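Local coordinates for protein putative PLP-dependent aminotransferase (Bacillus cereus ATCC 10987, PDB 3JU7) that probably acts as a pyridoxal phosphate-dependent aminotransferase of the DegT/DnrJ/EryC1 family, at residues A[139-144]-A[281-286]; A[135-140]-A[160-165]; A[286-291]-A[350-355]. All blocks are in the same frame, centred on the assembly; numbering follows the deposited sequence.

Three contacts of graded depth show how one loop can tie distant parts of a fold together. Contact 2 lies nearest the centre of the chain and is wholly buried; contact 3 is also buried but farther out, and contact 1 is only partly so. Contacts 1 and 2 share Phe139 and Gly140 of the loop after strand 130-133, while contacts 1 and 3 share Val286. A probable hydrogen bond from Ile287 N to Gly140 O joins the loop of contacts 1 and 2 to contact 3. The chemistry differs accordingly: direct backbone bonds beside the cofactor in contact 2, a regular antiparallel pair with aliphatic packing in contact 3, and polar side chains with a bridging water in contact 1.

Contact 1 (A[139-144]-A[281-286]); sequences FGSWMN and QKTEAV
Gln281 lays its amide against both Ser141 and Phe139, a worked case of a polar side chain serving two neighbours at once. Its CG is anti to the backbone N (chi1 -175°) and the chain continues extended. OE1 comes to the edge of the Phe139 ring, near the ring plane and 3.8 Å from Phe139 CB, with ring and amide planes 73° apart. On the other branch, Gln281 NE2 is 3.3 Å from Ser141 OG, but its hydrogen bonds go to the carbonyl oxygens of Asp111 and Thr138. Ser141 OG bonds in turn to Thr138 O and Tyr113 OH, and Thr283 OG1 also bonds to the Tyr113 hydroxyl, which thereby links the two loops.

Farther along, Trp142 turns its indole obliquely to Glu284, whose OE2 lies 3.9 Å from Trp142 CD1, ring and carboxylate planes being 65° apart. Trp142 CB, at the root of the side chain, lies 4.1 Å from Ala285 CB, and Tyr175 meets the indole edge-to-face. At the Phe139 end, Val286 CG2 comes to 3.1 Å from Phe139 O.

The backbones add little direct bonding. Trp142 N makes a weak hydrogen bond, 3.0 Å, to Ala285 O, which also receives a CA-H...O contact from Ser141. Water 1 supplies a second link, donating to Trp142 O at 2.6 Å and accepting from Glu284 N. Trp142 is itself the centre of an inverse gamma turn, and just beyond it Asn144 OD1 caps Glu146 N at the entry to helix 146-153. A single beta bridge, Ser141 with Val286, joins these two irregular loops of the aminotransferase fold.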
ATOM      1  N   PHE A 139      22.800   1.941   1.513  1.00 21.81           N
ATOM      2  CA  PHE A 139      23.132   2.052   0.082  1.00 21.61           C
ATOM      3  C   PHE A 139      23.284   0.698  -0.632  1.00 21.90           C
ATOM      4  O   PHE A 139      24.101   0.544  -1.537  1.00 21.64           O
ATOM      5  CB  PHE A 139      24.349   2.948  -0.119  1.00 20.33           C
ATOM      6  CG  PHE A 139      24.233   4.353   0.531  1.00 24.16           C
ATOM      7  CD1 PHE A 139      23.073   5.081   0.481  1.00 18.80           C
ATOM      8  CD2 PHE A 139      25.341   4.947   1.106  1.00 24.70           C
ATOM      9  CE1 PHE A 139      22.996   6.356   1.023  1.00 30.18           C
ATOM     10  CE2 PHE A 139      25.276   6.209   1.637  1.00 27.98           C
ATOM     11  CZ  PHE A 139      24.097   6.917   1.599  1.00 26.74           C
ATOM     12  N   GLY A 140      22.477  -0.276  -0.229  1.00 21.70           N
ATOM     13  CA  GLY A 140      22.409  -1.577  -0.933  1.00 21.53           C
ATOM     14  C   GLY A 140      23.677  -2.382  -0.733  1.00 22.25           C
ATOM     15  O   GLY A 140      24.158  -3.047  -1.618  1.00 26.41           O
ATOM     16  N   SER A 141      24.217  -2.342   0.468  1.00 24.43           N
ATOM     17  CA  SER A 141      25.525  -2.896   0.711  1.00 24.50           C
ATOM     18  C   SER A 141      25.424  -4.092   1.619  1.00 23.99           C
ATOM     19  O   SER A 141      24.345  -4.424   2.149  1.00 23.78           O
ATOM     20  CB  SER A 141      26.427  -1.821   1.329  1.00 25.31           C
ATOM     21  OG  SER A 141      25.950  -1.451   2.596  1.00 27.56           O
ATOM     22  N   TRP A 142      26.565  -4.726   1.812  1.00 23.50           N
ATOM     23  CA  TRP A 142      26.618  -5.948   2.558  1.00 23.97           C
ATOM     24  C   TRP A 142      26.886  -5.692   4.026  1.00 22.65           C
ATOM     25  O   TRP A 142      28.010  -5.805   4.493  1.00 22.96           O
ATOM     26  CB  TRP A 142      27.684  -6.828   1.959  1.00 24.07           C
ATOM     27  CG  TRP A 142      27.603  -8.216   2.350  1.00 26.99           C
ATOM     28  CD1 TRP A 142      28.263  -8.819   3.378  1.00 24.62           C
ATOM     29  CD2 TRP A 142      26.867  -9.238   1.675  1.00 28.45           C
ATOM     30  NE1 TRP A 142      27.975 -10.153   3.387  1.00 26.20           N
ATOM     31  CE2 TRP A 142      27.115 -10.443   2.361  1.00 25.30           C
ATOM     32  CE3 TRP A 142      26.027  -9.250   0.550  1.00 21.91           C
ATOM     33  CZ2 TRP A 142      26.530 -11.652   1.987  1.00 24.27           C
ATOM     34  CZ3 TRP A 142      25.441 -10.441   0.173  1.00 23.61           C
ATOM     35  CH2 TRP A 142      25.691 -11.640   0.895  1.00 20.89           C
HETATM   36  N   MSE A 143      25.830  -5.318   4.739  1.00 24.53           N
HETATM   37  CA  MSE A 143      25.867  -5.161   6.198  1.00 23.20           C
HETATM   38  C   MSE A 143      25.709  -6.534   6.797  1.00 24.58           C
HETATM   39  O   MSE A 143      24.646  -7.155   6.700  1.00 24.92           O
HETATM   40  CB  MSE A 143      24.744  -4.271   6.673  1.00 23.27           C
HETATM   41  CG  MSE A 143      24.705  -4.082   8.174  1.00 22.56           C
HETATM   42 SE   MSE A 143      23.199  -2.992   8.654  0.75 18.93          SE
HETATM   43  CE  MSE A 143      21.735  -4.261   8.349  1.00 21.71           C
ATOM     44  N   ASN A 144      26.779  -7.024   7.407  1.00 26.23           N
ATOM     45  CA  ASN A 144      26.802  -8.365   7.926  1.00 26.56           C
ATOM     46  C   ASN A 144      25.757  -8.524   9.017  1.00 26.14           C
ATOM     47  O   ASN A 144      25.594  -7.625   9.828  1.00 26.83           O
ATOM     48  CB  ASN A 144      28.179  -8.694   8.488  1.00 29.05           C
ATOM     49  CG  ASN A 144      28.398 -10.181   8.604  1.00 39.20           C
ATOM     50  OD1 ASN A 144      27.914 -10.838   9.554  1.00 40.95           O
ATOM     51  ND2 ASN A 144      29.123 -10.741   7.617  1.00 47.63           N
ATOM     52  N   GLN A 281      32.182   4.108   0.434  1.00 23.49           N
ATOM     53  CA  GLN A 281      31.742   3.304   1.584  1.00 24.34           C
ATOM     54  C   GLN A 281      32.677   2.115   1.826  1.00 23.12           C
ATOM     55  O   GLN A 281      33.112   1.468   0.886  1.00 24.17           O
ATOM     56  CB  GLN A 281      30.315   2.820   1.334  1.00 24.63           C
ATOM     57  CG  GLN A 281      29.636   2.054   2.469  1.00 27.19           C
ATOM     58  CD  GLN A 281      28.168   1.749   2.114  1.00 25.02           C
ATOM     59  OE1 GLN A 281      27.819   1.715   0.939  1.00 22.58           O
ATOM     60  NE2 GLN A 281      27.326   1.537   3.116  1.00 23.45           N
ATOM     61  N   LYS A 282      32.985   1.821   3.077  1.00 23.61           N
ATOM     62  CA  LYS A 282      33.771   0.640   3.384  1.00 24.77           C
ATOM     63  C   LYS A 282      32.802  -0.540   3.456  1.00 26.71           C
ATOM     64  O   LYS A 282      32.087  -0.716   4.454  1.00 31.01           O
ATOM     65  CB  LYS A 282      34.548   0.816   4.683  1.00 22.43           C
ATOM     66  N   THR A 283      32.735  -1.329   2.390  1.00 25.37           N
ATOM     67  CA  THR A 283      31.853  -2.500   2.370  1.00 26.02           C
ATOM     68  C   THR A 283      32.358  -3.582   1.414  1.00 25.78           C
ATOM     69  O   THR A 283      33.072  -3.283   0.470  1.00 23.22           O
ATOM     70  CB  THR A 283      30.357  -2.091   2.054  1.00 26.56           C
ATOM     71  OG1 THR A 283      29.504  -3.234   2.189  1.00 28.33           O
ATOM     72  CG2 THR A 283      30.190  -1.475   0.665  1.00 25.91           C
ATOM     73  N   GLU A 284      31.996  -4.839   1.660  1.00 26.82           N
ATOM     74  CA  GLU A 284      32.484  -5.949   0.824  1.00 28.77           C
ATOM     75  C   GLU A 284      31.784  -6.025  -0.537  1.00 26.96           C
ATOM     76  O   GLU A 284      32.353  -6.494  -1.495  1.00 28.54           O
ATOM     77  CB  GLU A 284      32.260  -7.298   1.506  1.00 30.96           C
ATOM     78  CG  GLU A 284      32.892  -7.508   2.865  1.00 41.04           C
ATOM     79  CD  GLU A 284      32.589  -8.915   3.404  1.00 52.63           C
ATOM     80  OE1 GLU A 284      32.924  -9.900   2.698  1.00 50.26           O
ATOM     81  OE2 GLU A 284      32.006  -9.039   4.512  1.00 61.18           O
ATOM     82  N   ALA A 285      30.531  -5.602  -0.603  1.00 26.14           N
ATOM     83  CA  ALA A 285      29.745  -5.757  -1.807  1.00 25.22           C
ATOM     84  C   ALA A 285      28.622  -4.738  -1.769  1.00 26.13           C
ATOM     85  O   ALA A 285      28.116  -4.410  -0.697  1.00 27.40           O
ATOM     86  CB  ALA A 285      29.181  -7.181  -1.894  1.00 22.38           C
ATOM     87  N   VAL A 286      28.263  -4.208  -2.927  1.00 25.70           N
ATOM     88  CA  VAL A 286      27.222  -3.216  -2.998  1.00 27.78           C
ATOM     89  C   VAL A 286      26.552  -3.328  -4.349  1.00 27.63           C
ATOM     90  O   VAL A 286      27.194  -3.653  -5.312  1.00 28.68           O
ATOM     91  CB  VAL A 286      27.788  -1.771  -2.767  1.00 28.94           C
ATOM     92  CG1 VAL A 286      28.807  -1.435  -3.824  1.00 30.04           C
ATOM     93  CG2 VAL A 286      26.662  -0.728  -2.758  1.00 25.24           C
TER
HETATM   94  O   HOH W   1      30.629  -5.564   4.212  1.00 31.11           O

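Contact 2 (A[135-140]-A[160-165]); sequences PYATFG and VDAAPG
Tyr136 and Asp161 both hold CG anti to their backbone N (chi1 166° and -175°). The tyrosine ring, at chi2 46°, has its edge at the aspartate main chain: Tyr136 CD1 is 3.2 Å from Asp161 O, close to the ring plane. Pro164 CD also meets this edge, 3.9 Å from Tyr136 CE1, while the hydroxyl accepts from Phe139 N at 3.1 Å and pins the ring to its own loop.

The backbones form a single bridge, Tyr136 with Asp161: Asp161 N donates to Pro135 O at 2.8 Å, and Ala137 N to Asp161 O at 2.9 Å. Beside them the side chains of Pro135 and Val160 cross at about a right angle, CG against CG2, and at the far end Gly140 lies against Gly165, where a type I turn from Ala162 closes.

Asp161 OD1 takes Ala163 N, 2.9 Å away, in an Asx turn that helps fix the rotation of the carboxylate. With OD1 held there, OD2 bonds Thr91 OG1 and faces N1 of the pyridoxal phosphate-modified lysine at position 191, to which it is hydrogen-bonded, an arrangement consistent with the aspartate-pyridine pairing of fold type I aminotransferases.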
ATOM      1  N   PRO A 135      17.826  -2.123  11.616  1.00 21.77           N
ATOM      2  CA  PRO A 135      18.996  -1.592  10.924  1.00 24.67           C
ATOM      3  C   PRO A 135      18.697  -1.373   9.445  1.00 25.19           C
ATOM      4  O   PRO A 135      17.762  -1.994   8.878  1.00 26.82           O
ATOM      5  CB  PRO A 135      20.053  -2.692  11.114  1.00 24.52           C
ATOM      6  CG  PRO A 135      19.269  -3.922  11.274  1.00 24.54           C
ATOM      7  CD  PRO A 135      17.951  -3.571  11.873  1.00 23.18           C
ATOM      8  N   TYR A 136      19.467  -0.470   8.844  1.00 24.14           N
ATOM      9  CA  TYR A 136      19.419  -0.236   7.390  1.00 22.84           C
ATOM     10  C   TYR A 136      20.724  -0.668   6.710  1.00 22.25           C
ATOM     11  O   TYR A 136      21.796  -0.265   7.117  1.00 20.02           O
ATOM     12  CB  TYR A 136      19.140   1.233   7.169  1.00 22.81           C
ATOM     13  CG  TYR A 136      19.377   1.755   5.783  1.00 24.25           C
ATOM     14  CD1 TYR A 136      18.929   1.078   4.670  1.00 25.98           C
ATOM     15  CD2 TYR A 136      20.002   2.978   5.595  1.00 20.77           C
ATOM     16  CE1 TYR A 136      19.143   1.594   3.390  1.00 24.37           C
ATOM     17  CE2 TYR A 136      20.216   3.492   4.322  1.00 24.12           C
ATOM     18  CZ  TYR A 136      19.795   2.803   3.224  1.00 25.85           C
ATOM     19  OH  TYR A 136      20.047   3.318   1.949  1.00 30.79           O
ATOM     20  N   ALA A 137      20.635  -1.500   5.684  1.00 23.05           N
ATOM     21  CA  ALA A 137      21.820  -1.966   4.970  1.00 22.35           C
ATOM     22  C   ALA A 137      22.204  -0.863   3.968  1.00 24.68           C
ATOM     23  O   ALA A 137      21.995  -0.967   2.745  1.00 25.44           O
ATOM     24  CB  ALA A 137      21.545  -3.294   4.286  1.00 21.13           C
ATOM     25  N   THR A 138      22.781   0.190   4.529  1.00 22.19           N
ATOM     26  CA  THR A 138      23.020   1.455   3.839  1.00 24.22           C
ATOM     27  C   THR A 138      23.537   1.303   2.422  1.00 23.43           C
ATOM     28  O   THR A 138      24.546   0.621   2.184  1.00 23.40           O
ATOM     29  CB  THR A 138      24.031   2.316   4.654  1.00 24.52           C
ATOM     30  OG1 THR A 138      23.561   2.396   5.993  1.00 21.58           O
ATOM     31  CG2 THR A 138      24.229   3.707   4.059  1.00 19.16           C
ATOM     32  N   PHE A 139      22.800   1.941   1.513  1.00 21.81           N
ATOM     33  CA  PHE A 139      23.132   2.052   0.082  1.00 21.61           C
ATOM     34  C   PHE A 139      23.284   0.698  -0.632  1.00 21.90           C
ATOM     35  O   PHE A 139      24.101   0.544  -1.537  1.00 21.64           O
ATOM     36  CB  PHE A 139      24.349   2.948  -0.119  1.00 20.33           C
ATOM     37  CG  PHE A 139      24.233   4.353   0.531  1.00 24.16           C
ATOM     38  CD1 PHE A 139      23.073   5.081   0.481  1.00 18.80           C
ATOM     39  CD2 PHE A 139      25.341   4.947   1.106  1.00 24.70           C
ATOM     40  CE1 PHE A 139      22.996   6.356   1.023  1.00 30.18           C
ATOM     41  CE2 PHE A 139      25.276   6.209   1.637  1.00 27.98           C
ATOM     42  CZ  PHE A 139      24.097   6.917   1.599  1.00 26.74           C
ATOM     43  N   GLY A 140      22.477  -0.276  -0.229  1.00 21.70           N
ATOM     44  CA  GLY A 140      22.409  -1.577  -0.933  1.00 21.53           C
ATOM     45  C   GLY A 140      23.677  -2.382  -0.733  1.00 22.25           C
ATOM     46  O   GLY A 140      24.158  -3.047  -1.618  1.00 26.41           O
ATOM     47  N   VAL A 160      15.267  -5.887   9.108  1.00 20.62           N
ATOM     48  CA  VAL A 160      16.329  -5.187   8.359  1.00 22.84           C
ATOM     49  C   VAL A 160      15.745  -4.482   7.146  1.00 23.60           C
ATOM     50  O   VAL A 160      15.115  -5.141   6.289  1.00 24.02           O
ATOM     51  CB  VAL A 160      17.399  -6.175   7.882  1.00 19.79           C
ATOM     52  CG1 VAL A 160      18.418  -5.478   6.958  1.00 18.12           C
ATOM     53  CG2 VAL A 160      18.068  -6.860   9.090  1.00 23.50           C
ATOM     54  N   ASP A 161      15.880  -3.151   7.119  1.00 23.96           N
ATOM     55  CA  ASP A 161      15.579  -2.354   5.923  1.00 23.33           C
ATOM     56  C   ASP A 161      16.738  -2.470   4.922  1.00 22.69           C
ATOM     57  O   ASP A 161      17.776  -1.849   5.066  1.00 26.41           O
ATOM     58  CB  ASP A 161      15.327  -0.888   6.292  1.00 21.32           C
ATOM     59  CG  ASP A 161      14.885  -0.033   5.109  1.00 26.34           C
ATOM     60  OD1 ASP A 161      15.132  -0.408   3.944  1.00 26.71           O
ATOM     61  OD2 ASP A 161      14.317   1.061   5.343  1.00 32.35           O
ATOM     62  N   ALA A 162      16.525  -3.279   3.901  1.00 23.37           N
ATOM     63  CA  ALA A 162      17.452  -3.477   2.812  1.00 21.78           C
ATOM     64  C   ALA A 162      16.746  -3.029   1.531  1.00 22.19           C
ATOM     65  O   ALA A 162      16.884  -3.662   0.492  1.00 23.69           O
ATOM     66  CB  ALA A 162      17.860  -4.971   2.735  1.00 20.91           C
ATOM     67  N   ALA A 163      15.966  -1.952   1.635  1.00 22.16           N
ATOM     68  CA  ALA A 163      15.116  -1.466   0.534  1.00 22.78           C
ATOM     69  C   ALA A 163      15.822  -1.436  -0.807  1.00 22.15           C
ATOM     70  O   ALA A 163      15.275  -1.909  -1.788  1.00 22.24           O
ATOM     71  CB  ALA A 163      14.513  -0.075   0.859  1.00 21.80           C
ATOM     72  N   PRO A 164      17.065  -0.915  -0.860  1.00 24.13           N
ATOM     73  CA  PRO A 164      17.709  -0.859  -2.174  1.00 23.39           C
ATOM     74  C   PRO A 164      18.637  -2.020  -2.558  1.00 22.82           C
ATOM     75  O   PRO A 164      19.372  -1.916  -3.537  1.00 24.43           O
ATOM     76  CB  PRO A 164      18.500   0.451  -2.106  1.00 25.32           C
ATOM     77  CG  PRO A 164      18.720   0.726  -0.686  1.00 24.20           C
ATOM     78  CD  PRO A 164      17.750  -0.056   0.133  1.00 24.79           C
ATOM     79  N   GLY A 165      18.580  -3.121  -1.827  1.00 22.59           N
ATOM     80  CA  GLY A 165      19.615  -4.144  -1.921  1.00 23.41           C
ATOM     81  C   GLY A 165      19.184  -5.448  -2.528  1.00 25.10           C
ATOM     82  O   GLY A 165      19.931  -6.392  -2.450  1.00 26.43           O
TER

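Contact 3 (A[286-291]-A[350-355]); sequences VIQQFM and LPLWEG
Met291, a selenomethionine, and Leu350 form an antiparallel hydrogen-bonded pair where strands 291-294 and 347-350 meet. Met291 N donates to Leu350 O at 2.8 Å, almost straight (173°). The return bond from Leu350 N to Met291 O is also 2.8 Å, but here the donor sits above the carbonyl plane, 37° out of it. On the shared face of the pair, Met291 CB and Leu350 CB pack 4.1 Å apart. Phe290 touches the pair through CB, 3.3 Å from Leu350 O.

Leu352 carries the contact past the pair. Its CG is anti to the backbone N (chi1 -168°). The side chain of Gln288 crosses that of Leu352 at about a right angle: Leu352 CD1 lies 4.1 Å from Gln288 CB, and Leu352 CD2 3.8 Å from Gln288 O. Leu352 CB meanwhile rests 3.8 Å from Phe290 CA.

A second shell from helix 250-270 positions this layer. Arg257 bonds Gln288 O, Ser261 bonds Gln288 OE1, and the Tyr264 hydroxyl is hydrogen-bonded to Pro351 O while its side chain packs on Leu350; Arg257 and Ile260 also lie against Leu352. Helix 358-368 adds Leu368 on Leu350, and Tyr318 meets the Phe290 ring. The regular pairing does not continue toward Gln289, where Gln289 O faces Leu352 O at 3.3 Å, two acceptors with no bond between them.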
ATOM      1  N   VAL A 286      28.263  -4.208  -2.927  1.00 25.70           N
ATOM      2  CA  VAL A 286      27.222  -3.216  -2.998  1.00 27.78           C
ATOM      3  C   VAL A 286      26.552  -3.328  -4.349  1.00 27.63           C
ATOM      4  O   VAL A 286      27.194  -3.653  -5.312  1.00 28.68           O
ATOM      5  CB  VAL A 286      27.788  -1.771  -2.767  1.00 28.94           C
ATOM      6  CG1 VAL A 286      28.807  -1.435  -3.824  1.00 30.04           C
ATOM      7  CG2 VAL A 286      26.662  -0.728  -2.758  1.00 25.24           C
ATOM      8  N   ILE A 287      25.254  -3.085  -4.409  1.00 28.88           N
ATOM      9  CA  ILE A 287      24.585  -2.900  -5.688  1.00 29.90           C
ATOM     10  C   ILE A 287      24.092  -1.447  -5.670  1.00 31.90           C
ATOM     11  O   ILE A 287      23.507  -0.993  -4.682  1.00 30.69           O
ATOM     12  CB  ILE A 287      23.452  -3.912  -5.907  1.00 30.03           C
ATOM     13  CG1 ILE A 287      22.871  -3.726  -7.287  1.00 36.15           C
ATOM     14  CG2 ILE A 287      22.306  -3.790  -4.858  1.00 21.23           C
ATOM     15  CD1 ILE A 287      21.841  -4.760  -7.585  1.00 46.83           C
ATOM     16  N   GLN A 288      24.349  -0.715  -6.745  1.00 32.46           N
ATOM     17  CA  GLN A 288      24.217   0.741  -6.692  1.00 33.33           C
ATOM     18  C   GLN A 288      23.041   1.404  -7.452  1.00 32.27           C
ATOM     19  O   GLN A 288      22.876   1.297  -8.664  1.00 31.95           O
ATOM     20  CB  GLN A 288      25.535   1.362  -7.095  1.00 33.67           C
ATOM     21  CG  GLN A 288      26.682   0.854  -6.237  1.00 36.60           C
ATOM     22  CD  GLN A 288      27.781   1.834  -6.205  1.00 36.38           C
ATOM     23  OE1 GLN A 288      28.231   2.292  -7.249  1.00 42.20           O
ATOM     24  NE2 GLN A 288      28.198   2.213  -5.015  1.00 30.50           N
ATOM     25  N   GLN A 289      22.244   2.095  -6.660  1.00 32.26           N
ATOM     26  CA  GLN A 289      21.116   2.903  -7.094  1.00 32.92           C
ATOM     27  C   GLN A 289      21.642   4.240  -7.634  1.00 31.20           C
ATOM     28  O   GLN A 289      21.060   4.844  -8.508  1.00 34.28           O
ATOM     29  CB  GLN A 289      20.255   3.159  -5.856  1.00 32.14           C
ATOM     30  CG  GLN A 289      18.984   3.850  -6.062  1.00 31.89           C
ATOM     31  CD  GLN A 289      18.206   3.944  -4.778  1.00 33.97           C
ATOM     32  OE1 GLN A 289      17.117   4.504  -4.757  1.00 45.36           O
ATOM     33  NE2 GLN A 289      18.777   3.424  -3.679  1.00 28.43           N
ATOM     34  N   PHE A 290      22.710   4.709  -7.011  1.00 29.73           N
ATOM     35  CA  PHE A 290      23.431   5.940  -7.354  1.00 28.37           C
ATOM     36  C   PHE A 290      24.838   5.724  -6.766  1.00 29.33           C
ATOM     37  O   PHE A 290      25.101   4.652  -6.207  1.00 30.20           O
ATOM     38  CB  PHE A 290      22.761   7.194  -6.766  1.00 25.92           C
ATOM     39  CG  PHE A 290      22.351   7.068  -5.318  1.00 27.37           C
ATOM     40  CD1 PHE A 290      23.274   7.292  -4.291  1.00 31.78           C
ATOM     41  CD2 PHE A 290      21.030   6.747  -4.980  1.00 21.44           C
ATOM     42  CE1 PHE A 290      22.884   7.196  -2.934  1.00 31.51           C
ATOM     43  CE2 PHE A 290      20.611   6.656  -3.635  1.00 26.26           C
ATOM     44  CZ  PHE A 290      21.528   6.887  -2.600  1.00 25.05           C
HETATM   45  N   MSE A 291      25.743   6.692  -6.934  1.00 27.59           N
HETATM   46  CA  MSE A 291      27.120   6.530  -6.486  1.00 26.88           C
HETATM   47  C   MSE A 291      27.301   7.412  -5.246  1.00 25.28           C
HETATM   48  O   MSE A 291      27.393   8.640  -5.348  1.00 25.64           O
HETATM   49  CB  MSE A 291      28.110   6.881  -7.618  1.00 25.24           C
HETATM   50  CG  MSE A 291      29.570   6.974  -7.187  1.00 30.59           C
HETATM   51 SE   MSE A 291      30.233   5.418  -6.268  0.75 21.31          SE
HETATM   52  CE  MSE A 291      30.047   4.212  -7.728  1.00 22.58           C
ATOM     53  N   LEU A 350      25.775  10.689  -6.398  1.00 24.68           N
ATOM     54  CA  LEU A 350      26.080  11.042  -7.777  1.00 23.47           C
ATOM     55  C   LEU A 350      25.251  10.171  -8.696  1.00 25.86           C
ATOM     56  O   LEU A 350      24.979   9.003  -8.390  1.00 26.39           O
ATOM     57  CB  LEU A 350      27.565  10.922  -8.097  1.00 21.04           C
ATOM     58  CG  LEU A 350      28.535  11.777  -7.284  1.00 24.04           C
ATOM     59  CD1 LEU A 350      29.984  11.433  -7.642  1.00 19.86           C
ATOM     60  CD2 LEU A 350      28.279  13.257  -7.504  1.00 16.87           C
ATOM     61  N   PRO A 351      24.848  10.729  -9.838  1.00 25.44           N
ATOM     62  CA  PRO A 351      23.971   9.955 -10.671  1.00 26.23           C
ATOM     63  C   PRO A 351      24.604   8.704 -11.243  1.00 25.51           C
ATOM     64  O   PRO A 351      25.782   8.681 -11.621  1.00 25.22           O
ATOM     65  CB  PRO A 351      23.554  10.932 -11.782  1.00 27.28           C
ATOM     66  CG  PRO A 351      24.352  12.125 -11.621  1.00 25.32           C
ATOM     67  CD  PRO A 351      24.919  12.136 -10.251  1.00 26.67           C
ATOM     68  N   LEU A 352      23.773   7.682 -11.311  1.00 24.39           N
ATOM     69  CA  LEU A 352      24.103   6.413 -11.900  1.00 26.04           C
ATOM     70  C   LEU A 352      22.774   5.824 -12.344  1.00 26.07           C
ATOM     71  O   LEU A 352      21.861   5.784 -11.566  1.00 28.00           O
ATOM     72  CB  LEU A 352      24.778   5.521 -10.868  1.00 26.58           C
ATOM     73  CG  LEU A 352      25.460   4.225 -11.333  1.00 27.23           C
ATOM     74  CD1 LEU A 352      26.483   3.758 -10.255  1.00 25.25           C
ATOM     75  CD2 LEU A 352      24.463   3.152 -11.617  1.00 24.63           C
ATOM     76  N   TRP A 353      22.640   5.445 -13.611  1.00 25.46           N
ATOM     77  CA  TRP A 353      21.427   4.801 -14.117  1.00 23.74           C
ATOM     78  C   TRP A 353      21.768   4.035 -15.375  1.00 24.63           C
ATOM     79  O   TRP A 353      22.800   4.304 -15.991  1.00 24.35           O
ATOM     80  CB  TRP A 353      20.284   5.786 -14.417  1.00 22.92           C
ATOM     81  CG  TRP A 353      20.691   7.197 -14.707  1.00 25.58           C
ATOM     82  CD1 TRP A 353      20.738   8.223 -13.811  1.00 28.36           C
ATOM     83  CD2 TRP A 353      21.106   7.741 -15.964  1.00 23.53           C
ATOM     84  NE1 TRP A 353      21.146   9.372 -14.429  1.00 30.28           N
ATOM     85  CE2 TRP A 353      21.385   9.104 -15.751  1.00 25.39           C
ATOM     86  CE3 TRP A 353      21.267   7.213 -17.241  1.00 30.35           C
ATOM     87  CZ2 TRP A 353      21.806   9.940 -16.764  1.00 27.06           C
ATOM     88  CZ3 TRP A 353      21.682   8.037 -18.249  1.00 30.93           C
ATOM     89  CH2 TRP A 353      21.955   9.388 -18.009  1.00 32.16           C
ATOM     90  N   GLU A 354      20.894   3.086 -15.730  1.00 23.34           N
ATOM     91  CA  GLU A 354      21.090   2.237 -16.892  1.00 25.56           C
ATOM     92  C   GLU A 354      21.158   3.126 -18.107  1.00 25.24           C
ATOM     93  O   GLU A 354      20.297   3.975 -18.304  1.00 29.01           O
ATOM     94  CB  GLU A 354      19.940   1.230 -17.074  1.00 25.20           C
ATOM     95  CG  GLU A 354      19.816   0.163 -15.959  1.00 29.40           C
ATOM     96  CD  GLU A 354      18.603  -0.756 -16.170  1.00 31.72           C
ATOM     97  OE1 GLU A 354      18.444  -1.262 -17.293  1.00 35.40           O
ATOM     98  OE2 GLU A 354      17.801  -0.964 -15.231  1.00 31.49           O
ATOM     99  N   GLY A 355      22.193   2.947 -18.902  1.00 23.99           N
ATOM    100  CA  GLY A 355      22.373   3.737 -20.094  1.00 23.90           C
ATOM    101  C   GLY A 355      23.450   4.750 -19.900  1.00 24.07           C
ATOM    102  O   GLY A 355      23.954   5.269 -20.866  1.00 26.56           O
TER